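Local coordinates for protein oxidized polyvinyl alcohol hydrolase (Pseudomonas sp. VM15C, PDB 3WWC) that catalyses the hydrolysis of beta-diketones such as 4,6-nonanedione and of oxidized polyvinyl alcohol, in the second step of polyvinyl alcohol degradation, at residues V66-S71 / N127-G132; V72-D77 / N110-R115; K257-C262 / C272-P277; A281-F286 / G347-L352. The protein carries 1 engineered substitution. All coordinates share one frame; numbering follows the deposited sequence.

Contact 1: V66-S71 / N127-G132; sequences VPMTGS and NPWFEG. With BUA (butanoic acid), chain C.
The indole of Trp129 has Met68 over one face and the carbonyl oxygen of Thr69 at its edge, near the ring plane. Trp129 CG is anti to its carbonyl carbon (chi1 -56°), which starts the indole off toward strand 62-68. Met68 SD stands 4.3 Å from the centroid of the six-membered ring of Trp129, only 3° off its normal, a Met-aromatic contact. Met68 CG lies over the same ring toward the rim, giving a CH-pi contact, and the closest carbons are Met68 CB and Trp129 CZ2 at 3.6 Å. At the edge, Trp129 NE1 donates to Thr69 O over 2.8 Å, with an N-H...O angle of 157°, and the oxygen stays almost in the ring plane. That bond helps to fix the rotation of the indole under the sulfur; a leucine at Trp129 would probably leave Thr69 O without this donor and open a gap beside Met68. The hydroxyl of Thr69 turns elsewhere, to Glu73 O. Further along, Pro128 CG rests 3.4 Å from Ser71 OG. Ser71 OG donates to O1 of the butanoic acid over 2.7 Å and is also hydrogen-bonded to Trp126 NE1. All six touching residues are buried. The loop leaving strand 62-68 thus runs from a packed tryptophan to the ligand pocket, an arrangement that suits the alpha/beta hydrolase fold, where the loop at this place commonly borders the oxyanion site.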
# COMPACT_ATOMS: atom_id res chain seq x y z
N VAL A 66 1.51 7.70 5.15
CA VAL A 66 0.31 7.87 4.31
C VAL A 66 -0.42 6.52 4.38
O VAL A 66 -0.16 5.62 3.59
CB VAL A 66 0.74 8.21 2.85
CG1 VAL A 66 -0.45 8.28 1.93
CG2 VAL A 66 1.44 9.56 2.86
N PRO A 67 -1.35 6.38 5.33
CA PRO A 67 -2.10 5.14 5.49
C PRO A 67 -3.34 5.12 4.62
O PRO A 67 -4.04 6.15 4.46
CB PRO A 67 -2.46 5.16 6.98
CG PRO A 67 -2.69 6.65 7.24
CD PRO A 67 -1.57 7.29 6.49
N MET A 68 -3.61 3.94 4.07
CA MET A 68 -4.79 3.77 3.22
C MET A 68 -5.68 2.67 3.71
O MET A 68 -5.21 1.57 4.01
CB MET A 68 -4.35 3.45 1.79
CG MET A 68 -3.65 4.64 1.20
SD MET A 68 -2.94 4.31 -0.45
CE MET A 68 -1.60 3.31 -0.04
N THR A 69 -6.98 2.94 3.76
CA THR A 69 -7.95 1.93 4.11
C THR A 69 -8.16 0.97 2.95
O THR A 69 -7.55 1.10 1.86
CB THR A 69 -9.27 2.63 4.50
OG1 THR A 69 -10.12 1.65 5.13
CG2 THR A 69 -9.97 3.24 3.27
N GLY A 70 -9.04 -0.00 3.18
CA GLY A 70 -9.34 -1.01 2.16
C GLY A 70 -10.67 -0.79 1.47
O GLY A 70 -11.03 0.32 1.08
N SER A 71 -11.40 -1.89 1.31
CA SER A 71 -12.69 -1.85 0.60
C SER A 71 -13.88 -1.51 1.41
O SER A 71 -14.78 -0.85 0.91
CB SER A 71 -12.93 -3.21 -0.06
OG SER A 71 -11.94 -3.47 -1.05
N ASN A 127 -12.75 -0.87 -7.34
CA ASN A 127 -13.13 0.53 -7.12
C ASN A 127 -12.56 1.37 -5.96
O ASN A 127 -12.53 2.58 -6.07
CB ASN A 127 -14.67 0.62 -7.05
CG ASN A 127 -15.21 1.92 -7.59
OD1 ASN A 127 -14.72 2.47 -8.55
ND2 ASN A 127 -16.28 2.39 -6.95
N PRO A 128 -12.11 0.75 -4.83
CA PRO A 128 -11.60 1.59 -3.75
C PRO A 128 -10.45 2.53 -4.10
O PRO A 128 -10.41 3.69 -3.65
CB PRO A 128 -11.17 0.58 -2.68
CG PRO A 128 -12.20 -0.58 -2.85
CD PRO A 128 -12.28 -0.66 -4.42
N TRP A 129 -9.49 2.02 -4.88
CA TRP A 129 -8.33 2.80 -5.28
C TRP A 129 -8.04 2.43 -6.73
O TRP A 129 -8.41 1.37 -7.19
CB TRP A 129 -7.08 2.45 -4.46
CG TRP A 129 -7.23 2.60 -2.93
CD1 TRP A 129 -7.44 1.58 -2.01
CD2 TRP A 129 -7.19 3.81 -2.17
NE1 TRP A 129 -7.54 2.10 -0.74
CE2 TRP A 129 -7.39 3.46 -0.80
CE3 TRP A 129 -7.01 5.16 -2.51
CZ2 TRP A 129 -7.40 4.43 0.22
CZ3 TRP A 129 -7.03 6.12 -1.52
CH2 TRP A 129 -7.22 5.75 -0.14
N PHE A 130 -7.30 3.30 -7.42
CA PHE A 130 -6.88 2.99 -8.79
C PHE A 130 -5.58 2.20 -8.61
O PHE A 130 -4.47 2.71 -8.75
CB PHE A 130 -6.67 4.33 -9.54
CG PHE A 130 -7.94 5.20 -9.59
CD1 PHE A 130 -9.06 4.73 -10.26
CD2 PHE A 130 -8.01 6.45 -8.95
CE1 PHE A 130 -10.24 5.50 -10.26
CE2 PHE A 130 -9.16 7.20 -8.97
CZ PHE A 130 -10.30 6.73 -9.62
N GLU A 131 -5.76 0.92 -8.31
CA GLU A 131 -4.67 0.07 -7.90
C GLU A 131 -4.31 -1.12 -8.78
O GLU A 131 -3.37 -1.84 -8.44
CB GLU A 131 -4.87 -0.39 -6.42
CG GLU A 131 -6.31 -0.81 -5.89
CD GLU A 131 -6.74 -2.24 -6.18
OE1 GLU A 131 -6.62 -2.71 -7.34
OE2 GLU A 131 -7.26 -2.90 -5.24
N GLY A 132 -5.00 -1.30 -9.90
CA GLY A 132 -4.62 -2.41 -10.76
C GLY A 132 -5.44 -2.33 -12.04
O GLY A 132 -6.62 -1.98 -12.00
C1 BUA C . -9.79 -7.62 -4.43
C2 BUA C . -9.45 -7.58 -2.94
C3 BUA C . -9.55 -6.14 -2.44
C4 BUA C . -9.32 -6.07 -0.93
O1 BUA C . -9.92 -5.16 -0.31
O2 BUA C . -8.50 -6.88 -0.44

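Contact 2: V72-D77 / N110-R115; sequences VESTND and NIRGER
Val72 and Gly113 bring their CA atoms to 4.1 Å and Ser74 and Arg112 run nearly as close, yet no backbone hydrogen bond joins the two segments. Instead the carbonyl of Val72 presses on Arg112, its O 3.0 Å from Arg112 CB, and Ser74 CB sits equally near Ile111 O. From there the arginine chain runs extended from CG to NE and reaches Asp77 side-on. Arg112 NH2 donates to Asp77 OD1 at 3.0 Å, nearly straight at 171°, while Arg112 NE donates to Asp77 OD2 at 2.9 Å; each oxygen uses its syn lone pair. The carboxylate and guanidinium are close to coplanar. Asp77 OD2 also takes Ser74 N from above the carboxylate plane, and Asp77 N returns a bond to Ser74 OG, the capping box that opens helix 75-80. One water links Ser74 OG, Asn76 ND2 and Asn110 OD1, and a second is held by Ile111 O. An alanine at Asp77 would probably leave Arg112 without its charged mate and Ser74 N without its capping acceptor. With a guanidinium and the start of a helix both beside it, the aspartate is likely to stay ionised, tying the exposed loop to the helix end by charge.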
# COMPACT_ATOMS: atom_id res chain seq x y z
N VAL A 72 -13.88 -1.89 2.69
CA VAL A 72 -15.06 -1.64 3.53
C VAL A 72 -14.86 -0.71 4.71
O VAL A 72 -15.81 -0.05 5.13
CB VAL A 72 -15.61 -2.96 4.02
CG1 VAL A 72 -16.71 -2.72 5.06
CG2 VAL A 72 -16.10 -3.77 2.81
N GLU A 73 -13.66 -0.59 5.26
CA GLU A 73 -13.47 0.34 6.36
C GLU A 73 -13.34 1.75 5.86
O GLU A 73 -12.73 1.99 4.81
CB GLU A 73 -12.21 -0.02 7.14
CG GLU A 73 -12.32 -1.35 7.84
CD GLU A 73 -10.95 -1.89 8.23
OE1 GLU A 73 -10.05 -1.89 7.35
OE2 GLU A 73 -10.79 -2.33 9.40
N SER A 74 -13.89 2.72 6.59
CA SER A 74 -13.73 4.10 6.17
C SER A 74 -12.34 4.65 6.44
O SER A 74 -11.55 4.03 7.17
CB SER A 74 -14.77 5.00 6.87
OG SER A 74 -14.48 5.07 8.26
N THR A 75 -12.01 5.77 5.82
CA THR A 75 -10.73 6.41 6.12
C THR A 75 -10.73 6.76 7.61
O THR A 75 -9.72 6.58 8.30
CB THR A 75 -10.52 7.62 5.23
OG1 THR A 75 -10.26 7.15 3.90
CG2 THR A 75 -9.31 8.44 5.73
N ASN A 76 -11.85 7.28 8.14
CA ASN A 76 -11.90 7.58 9.58
C ASN A 76 -11.70 6.34 10.43
O ASN A 76 -10.99 6.39 11.47
CB ASN A 76 -13.22 8.27 9.90
CG ASN A 76 -13.41 8.50 11.39
OD1 ASN A 76 -12.58 9.14 12.03
ND2 ASN A 76 -14.51 7.99 11.95
N ASP A 77 -12.26 5.21 10.00
CA ASP A 77 -12.04 3.96 10.74
C ASP A 77 -10.52 3.64 10.75
O ASP A 77 -9.93 3.40 11.79
CB ASP A 77 -12.74 2.76 10.09
CG ASP A 77 -14.24 2.77 10.19
OD1 ASP A 77 -14.78 3.38 11.14
OD2 ASP A 77 -14.87 2.10 9.32
N ASN A 110 -16.00 9.21 6.04
CA ASN A 110 -16.77 8.23 6.82
C ASN A 110 -17.41 7.15 5.97
O ASN A 110 -17.90 6.17 6.50
CB ASN A 110 -17.83 8.96 7.66
CG ASN A 110 -17.17 9.86 8.66
OD1 ASN A 110 -16.44 9.38 9.49
ND2 ASN A 110 -17.34 11.15 8.54
N ILE A 111 -17.43 7.31 4.65
CA ILE A 111 -17.96 6.27 3.78
C ILE A 111 -17.20 4.99 4.04
O ILE A 111 -15.94 5.00 4.12
CB ILE A 111 -17.83 6.67 2.27
CG1 ILE A 111 -18.98 7.62 1.87
CG2 ILE A 111 -17.79 5.42 1.35
CD1 ILE A 111 -20.33 6.85 1.69
N ARG A 112 -17.93 3.89 4.17
CA ARG A 112 -17.32 2.58 4.40
C ARG A 112 -17.33 1.81 3.08
O ARG A 112 -16.47 2.08 2.25
CB ARG A 112 -18.06 1.87 5.55
CG ARG A 112 -17.64 2.42 6.90
CD ARG A 112 -18.46 1.83 8.05
NE ARG A 112 -17.81 2.32 9.27
CZ ARG A 112 -18.37 2.37 10.47
NH1 ARG A 112 -19.64 1.97 10.65
NH2 ARG A 112 -17.66 2.82 11.50
N GLY A 113 -18.23 0.85 2.86
CA GLY A 113 -18.20 0.18 1.57
C GLY A 113 -19.17 0.73 0.52
O GLY A 113 -19.11 0.27 -0.60
N GLU A 114 -19.99 1.72 0.87
CA GLU A 114 -20.99 2.24 -0.05
C GLU A 114 -20.36 2.86 -1.29
O GLU A 114 -19.61 3.82 -1.19
CB GLU A 114 -21.87 3.29 0.66
CG GLU A 114 -22.49 2.80 2.00
CD GLU A 114 -21.71 3.20 3.27
OE1 GLU A 114 -20.46 3.23 3.25
OE2 GLU A 114 -22.39 3.54 4.29
N ARG A 115 -20.68 2.28 -2.46
CA ARG A 115 -20.17 2.71 -3.75
C ARG A 115 -18.69 2.62 -3.87
O ARG A 115 -18.13 3.28 -4.75
CB ARG A 115 -20.64 4.14 -4.09
CG ARG A 115 -22.17 4.20 -4.11
CD ARG A 115 -22.85 5.59 -4.21
NE ARG A 115 -22.85 6.41 -2.97
CZ ARG A 115 -23.56 6.19 -1.85
NH1 ARG A 115 -23.44 7.03 -0.81
NH2 ARG A 115 -24.39 5.15 -1.75
O HOH W 1 -16.32 6.37 9.78
O HOH W 2 -14.24 7.03 3.43

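Contact 3: K257-C262 / C272-P277; sequences KDLWNC and CADYRP. With BUA (butanoic acid), chain C; BUA (butanoic acid), chain D.
Cys272, Tyr275 and Trp260 bury the most surface here. Cys272 SG closes a disulfide with Cys262 SG at 2.1 Å, its chi3 of 85° close to the relaxed value. The same sulfur also lies 3.4 Å from Trp260 CD1, obliquely to the indole. The backbones run antiparallel. Trp260 N donates to Ala273 O, while Trp260 O takes both Cys272 N, at 2.9 Å, and a longer bond from Ala273 N, at 3.3 Å. Two residues facing one make this a classic beta bulge, and Cys272, one of the bulged pair, has its CB toward the other strand. Tyr275 and Trp260 lie side by side pointing the same way, Trp260 CB meeting the tyrosine at its edge, 3.8 Å from Tyr275 CE1. Both rings line the butanoic acid pocket: O2 of one ligand sits over a face of the indole, while Tyr275 OH lies too close to that oxygen for a bond to be taken at face value. A second butanoic acid lies beside the disulfide, but its C1 overlaps that of the first, so their joint placement is doubtful. Asp258 OD1 approaches Tyr275 CD1 to 3.3 Å and is hydrogen-bonded to His303 ND1, while Asp258 OD2 is held by Ser201 OG and Gly254 N. His303 in turn stacks on Tyr275 and reaches the ligand, consistent with the acid and base of a Ser-His-Asp triad whose serine would be the engineered Ala177. Strand 269-274 ends at Asp274, whose OD1 caps helix 275-288 through Arg276 N and whose OD2 bridges to Arg220 of helix 216-225.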
# COMPACT_ATOMS: atom_id res chain seq x y z
N LYS A 257 -5.82 -17.71 6.99
CA LYS A 257 -7.10 -17.11 6.74
C LYS A 257 -7.05 -15.75 6.03
O LYS A 257 -8.05 -15.04 5.96
CB LYS A 257 -7.86 -16.91 8.06
CG LYS A 257 -8.13 -18.18 8.87
CD LYS A 257 -9.05 -19.12 8.13
CE LYS A 257 -10.08 -19.73 9.08
NZ LYS A 257 -9.46 -20.21 10.35
N ASP A 258 -5.89 -15.38 5.48
CA ASP A 258 -5.77 -14.11 4.79
C ASP A 258 -6.27 -14.32 3.35
O ASP A 258 -5.50 -14.58 2.43
CB ASP A 258 -4.31 -13.65 4.85
CG ASP A 258 -4.13 -12.20 4.34
OD1 ASP A 258 -5.15 -11.60 3.93
OD2 ASP A 258 -2.97 -11.69 4.33
N LEU A 259 -7.60 -14.21 3.23
CA LEU A 259 -8.36 -14.48 1.99
C LEU A 259 -9.47 -13.47 1.97
O LEU A 259 -9.82 -12.96 3.03
CB LEU A 259 -9.01 -15.86 2.08
CG LEU A 259 -8.08 -17.05 2.37
CD1 LEU A 259 -8.87 -18.31 2.79
CD2 LEU A 259 -7.25 -17.32 1.12
N TRP A 260 -10.04 -13.19 0.81
CA TRP A 260 -11.15 -12.24 0.73
C TRP A 260 -12.27 -12.82 -0.10
O TRP A 260 -12.04 -13.33 -1.20
CB TRP A 260 -10.68 -10.90 0.09
CG TRP A 260 -11.76 -9.82 -0.13
CD1 TRP A 260 -12.27 -9.37 -1.34
CD2 TRP A 260 -12.40 -9.03 0.87
NE1 TRP A 260 -13.17 -8.35 -1.13
CE2 TRP A 260 -13.27 -8.13 0.22
CE3 TRP A 260 -12.31 -9.00 2.27
CZ2 TRP A 260 -14.06 -7.20 0.91
CZ3 TRP A 260 -13.10 -8.08 2.97
CH2 TRP A 260 -13.96 -7.19 2.28
N ASN A 261 -13.48 -12.72 0.44
CA ASN A 261 -14.66 -13.18 -0.31
C ASN A 261 -15.40 -11.94 -0.77
O ASN A 261 -15.78 -11.08 0.03
CB ASN A 261 -15.59 -13.98 0.59
CG ASN A 261 -14.96 -15.28 1.07
OD1 ASN A 261 -15.06 -15.63 2.25
ND2 ASN A 261 -14.31 -15.97 0.19
N CYS A 262 -15.61 -11.89 -2.07
CA CYS A 262 -16.34 -10.81 -2.71
C CYS A 262 -17.84 -11.02 -2.44
O CYS A 262 -18.26 -12.10 -2.03
CB CYS A 262 -16.04 -10.87 -4.19
SG CYS A 262 -14.42 -10.11 -4.61
N CYS A 272 -12.46 -14.54 -3.82
CA CYS A 272 -11.93 -13.83 -5.00
C CYS A 272 -10.49 -13.40 -4.84
O CYS A 272 -9.90 -12.85 -5.78
CB CYS A 272 -12.77 -12.58 -5.33
SG CYS A 272 -12.95 -11.40 -3.97
N ALA A 273 -9.92 -13.60 -3.65
CA ALA A 273 -8.53 -13.23 -3.46
C ALA A 273 -7.88 -14.06 -2.37
O ALA A 273 -8.51 -14.32 -1.33
CB ALA A 273 -8.41 -11.77 -3.12
N ASP A 274 -6.65 -14.47 -2.62
CA ASP A 274 -5.86 -15.23 -1.66
C ASP A 274 -4.56 -14.44 -1.58
O ASP A 274 -3.86 -14.29 -2.57
CB ASP A 274 -5.60 -16.63 -2.23
CG ASP A 274 -4.75 -17.49 -1.30
OD1 ASP A 274 -4.08 -16.92 -0.40
OD2 ASP A 274 -4.75 -18.74 -1.46
N TYR A 275 -4.23 -13.97 -0.37
CA TYR A 275 -3.03 -13.11 -0.29
C TYR A 275 -1.71 -13.82 -0.06
O TYR A 275 -0.65 -13.20 0.00
CB TYR A 275 -3.31 -11.97 0.72
CG TYR A 275 -4.52 -11.17 0.28
CD1 TYR A 275 -5.81 -11.56 0.67
CD2 TYR A 275 -4.37 -10.07 -0.57
CE1 TYR A 275 -6.93 -10.87 0.22
CE2 TYR A 275 -5.49 -9.39 -1.04
CZ TYR A 275 -6.74 -9.80 -0.63
OH TYR A 275 -7.85 -9.14 -1.09
N ARG A 276 -1.74 -15.13 -0.01
CA ARG A 276 -0.48 -15.86 0.08
C ARG A 276 0.31 -15.66 -1.25
O ARG A 276 1.47 -15.25 -1.23
CB ARG A 276 -0.80 -17.37 0.35
CG ARG A 276 0.49 -18.24 0.37
CD ARG A 276 0.13 -19.76 0.19
NE ARG A 276 -0.85 -20.16 1.18
CZ ARG A 276 -0.55 -20.67 2.37
NH1 ARG A 276 0.72 -20.88 2.71
NH2 ARG A 276 -1.50 -20.89 3.25
N PRO A 277 -0.30 -15.96 -2.42
CA PRO A 277 0.51 -15.73 -3.63
C PRO A 277 0.90 -14.27 -3.89
O PRO A 277 1.96 -14.02 -4.47
CB PRO A 277 -0.36 -16.30 -4.76
CG PRO A 277 -1.74 -16.25 -4.24
CD PRO A 277 -1.58 -16.61 -2.76
C1 BUA C . -9.79 -7.62 -4.43
C2 BUA C . -9.45 -7.58 -2.94
C3 BUA C . -9.55 -6.14 -2.44
C4 BUA C . -9.32 -6.07 -0.93
O1 BUA C . -9.92 -5.16 -0.31
O2 BUA C . -8.50 -6.88 -0.44
C1 BUA D . -9.22 -8.05 -4.92
C2 BUA D . -9.80 -8.12 -6.34
C3 BUA D . -10.99 -9.08 -6.35
C4 BUA D . -11.61 -9.10 -7.75
O1 BUA D . -10.92 -8.66 -8.69
O2 BUA D . -12.77 -9.55 -7.85
O HOH W 3 -3.58 -16.63 2.48

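Contact 4: A281-F286 / G347-L352; sequences AGSNFF and GPFTGL
Ser283 holds its OG between its own backbone N and carbonyl carbon (chi1 81°), which swings the hydroxyl from helix 275-288 toward Phe349. There it accepts Phe349 N over 2.9 Å, with an N-H...O angle of 165°. OG is also hydrogen-bonded to Gln280 O one turn back, and since a carbonyl can only accept, the hydroxyl gives its proton there and accepts from the loop. Phe349 has CG anti to its carbonyl carbon (chi1 -79°), and its ring meets Ser283 OG at the edge, near the ring plane, with Phe349 CD2 3.4 Å from that oxygen. Ser283 CB comes in at 3.5 Å from the same Phe349 CD2. Helix 275-288 is one of those covering the central sheet of an alpha/beta hydrolase fold, and the segment 347-352 is the loop that leaves one of its two edge strands, 343-346. The phenyl ring reaches onto that sheet, touching Thr251 and Trp253 of strand 247-253 and Ala296 of strand 292-298. By similarity Ser283 has been placed in the charge relay system, yet here it lies away from the ligand pocket. Next along the helix, Asn284 OD1 approaches Pro348 CB to 3.5 Å, the two side chains crossing at about a right angle. The amide of Asn284 is well occupied: ND2 donates to Pro227 O and Lys229 O, and OD1 accepts from Gln280 NE2, which also reaches Phe349 O. Gly347, at the start of the loop, has backbone angles at which a side chain would jam against the preceding carbonyl.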
# COMPACT_ATOMS: atom_id res chain seq x y z
N ALA A 281 4.58 -13.01 -4.22
CA ALA A 281 5.03 -12.38 -5.45
C ALA A 281 5.66 -11.03 -5.21
O ALA A 281 6.70 -10.66 -5.81
CB ALA A 281 3.85 -12.25 -6.43
N GLY A 282 5.03 -10.21 -4.38
CA GLY A 282 5.62 -8.91 -4.15
C GLY A 282 6.95 -9.06 -3.45
O GLY A 282 7.89 -8.34 -3.78
N SER A 283 7.06 -10.00 -2.50
CA SER A 283 8.34 -10.17 -1.81
C SER A 283 9.43 -10.66 -2.76
O SER A 283 10.58 -10.28 -2.61
CB SER A 283 8.18 -11.14 -0.60
OG SER A 283 8.22 -12.51 -1.03
N ASN A 284 9.06 -11.42 -3.78
CA ASN A 284 10.10 -11.91 -4.71
C ASN A 284 10.60 -10.74 -5.55
O ASN A 284 11.82 -10.58 -5.77
CB ASN A 284 9.49 -12.97 -5.65
CG ASN A 284 9.09 -14.24 -4.92
OD1 ASN A 284 9.38 -14.42 -3.74
ND2 ASN A 284 8.44 -15.15 -5.64
N PHE A 285 9.69 -9.89 -6.01
CA PHE A 285 10.13 -8.78 -6.83
C PHE A 285 10.97 -7.81 -6.06
O PHE A 285 12.05 -7.40 -6.52
CB PHE A 285 8.92 -8.04 -7.43
CG PHE A 285 9.29 -6.80 -8.18
CD1 PHE A 285 9.65 -6.89 -9.51
CD2 PHE A 285 9.36 -5.57 -7.52
CE1 PHE A 285 10.10 -5.76 -10.18
CE2 PHE A 285 9.81 -4.43 -8.19
CZ PHE A 285 10.18 -4.53 -9.51
N PHE A 286 10.51 -7.42 -4.86
CA PHE A 286 11.26 -6.40 -4.13
C PHE A 286 12.57 -6.94 -3.55
O PHE A 286 13.53 -6.21 -3.45
CB PHE A 286 10.38 -5.76 -3.03
CG PHE A 286 9.32 -4.87 -3.60
CD1 PHE A 286 9.68 -3.70 -4.30
CD2 PHE A 286 7.96 -5.17 -3.43
CE1 PHE A 286 8.69 -2.84 -4.81
CE2 PHE A 286 6.97 -4.31 -3.93
CZ PHE A 286 7.34 -3.14 -4.62
N GLY A 347 14.22 -10.34 3.08
CA GLY A 347 14.20 -11.24 1.95
C GLY A 347 12.81 -11.60 1.54
O GLY A 347 11.83 -11.02 2.02
N PRO A 348 12.69 -12.59 0.66
CA PRO A 348 11.36 -13.02 0.23
C PRO A 348 10.68 -13.90 1.28
O PRO A 348 11.33 -14.40 2.21
CB PRO A 348 11.62 -13.81 -1.07
CG PRO A 348 13.04 -14.28 -0.91
CD PRO A 348 13.79 -13.27 -0.04
N PHE A 349 9.37 -14.07 1.18
CA PHE A 349 8.75 -15.01 2.09
C PHE A 349 9.32 -16.40 1.83
O PHE A 349 9.67 -16.74 0.69
CB PHE A 349 7.24 -15.07 1.84
CG PHE A 349 6.51 -13.93 2.46
CD1 PHE A 349 6.14 -13.98 3.79
CD2 PHE A 349 6.23 -12.80 1.72
CE1 PHE A 349 5.49 -12.90 4.40
CE2 PHE A 349 5.58 -11.71 2.32
CZ PHE A 349 5.22 -11.76 3.66
N THR A 350 9.44 -17.18 2.91
CA THR A 350 9.94 -18.55 2.80
C THR A 350 9.00 -19.53 3.42
O THR A 350 9.09 -20.73 3.14
CB THR A 350 11.32 -18.75 3.50
OG1 THR A 350 11.22 -18.32 4.86
CG2 THR A 350 12.39 -17.94 2.84
N GLY A 351 8.07 -19.08 4.25
CA GLY A 351 7.22 -20.09 4.87
C GLY A 351 5.86 -20.31 4.24
O GLY A 351 5.01 -20.97 4.86
N LEU A 352 5.65 -19.80 3.04
CA LEU A 352 4.33 -19.88 2.38
C LEU A 352 4.17 -21.03 1.40
O LEU A 352 3.04 -21.52 1.18
CB LEU A 352 4.03 -18.55 1.69
CG LEU A 352 3.56 -17.42 2.62
CD1 LEU A 352 4.48 -17.20 3.79
CD2 LEU A 352 3.54 -16.19 1.75

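In the fold
Contacts 1, 3 and 4 are buried and contact 2 alone only partly so; contact 1 is deepest, its centre about 8 Å from the centre of the chain, the others at about 16 to 17 Å. Their chemistry differs with place: sulfur and indole inside, a disulfide hairpin at the pocket, a single hydroxyl-to-backbone bond at the helix flank, and charge and water at the surface. Contact 2 is nested within the loop closed by contact 1, strand 62-68 leading into helix 75-80. Contacts 1 and 3 hold the same butanoic acid from sequence-distant places. Contacts 3 and 4 share helix 275-288 and meet where Arg276 NH1 reaches Leu352 O. Contacts 2 and 4 lie across the centre.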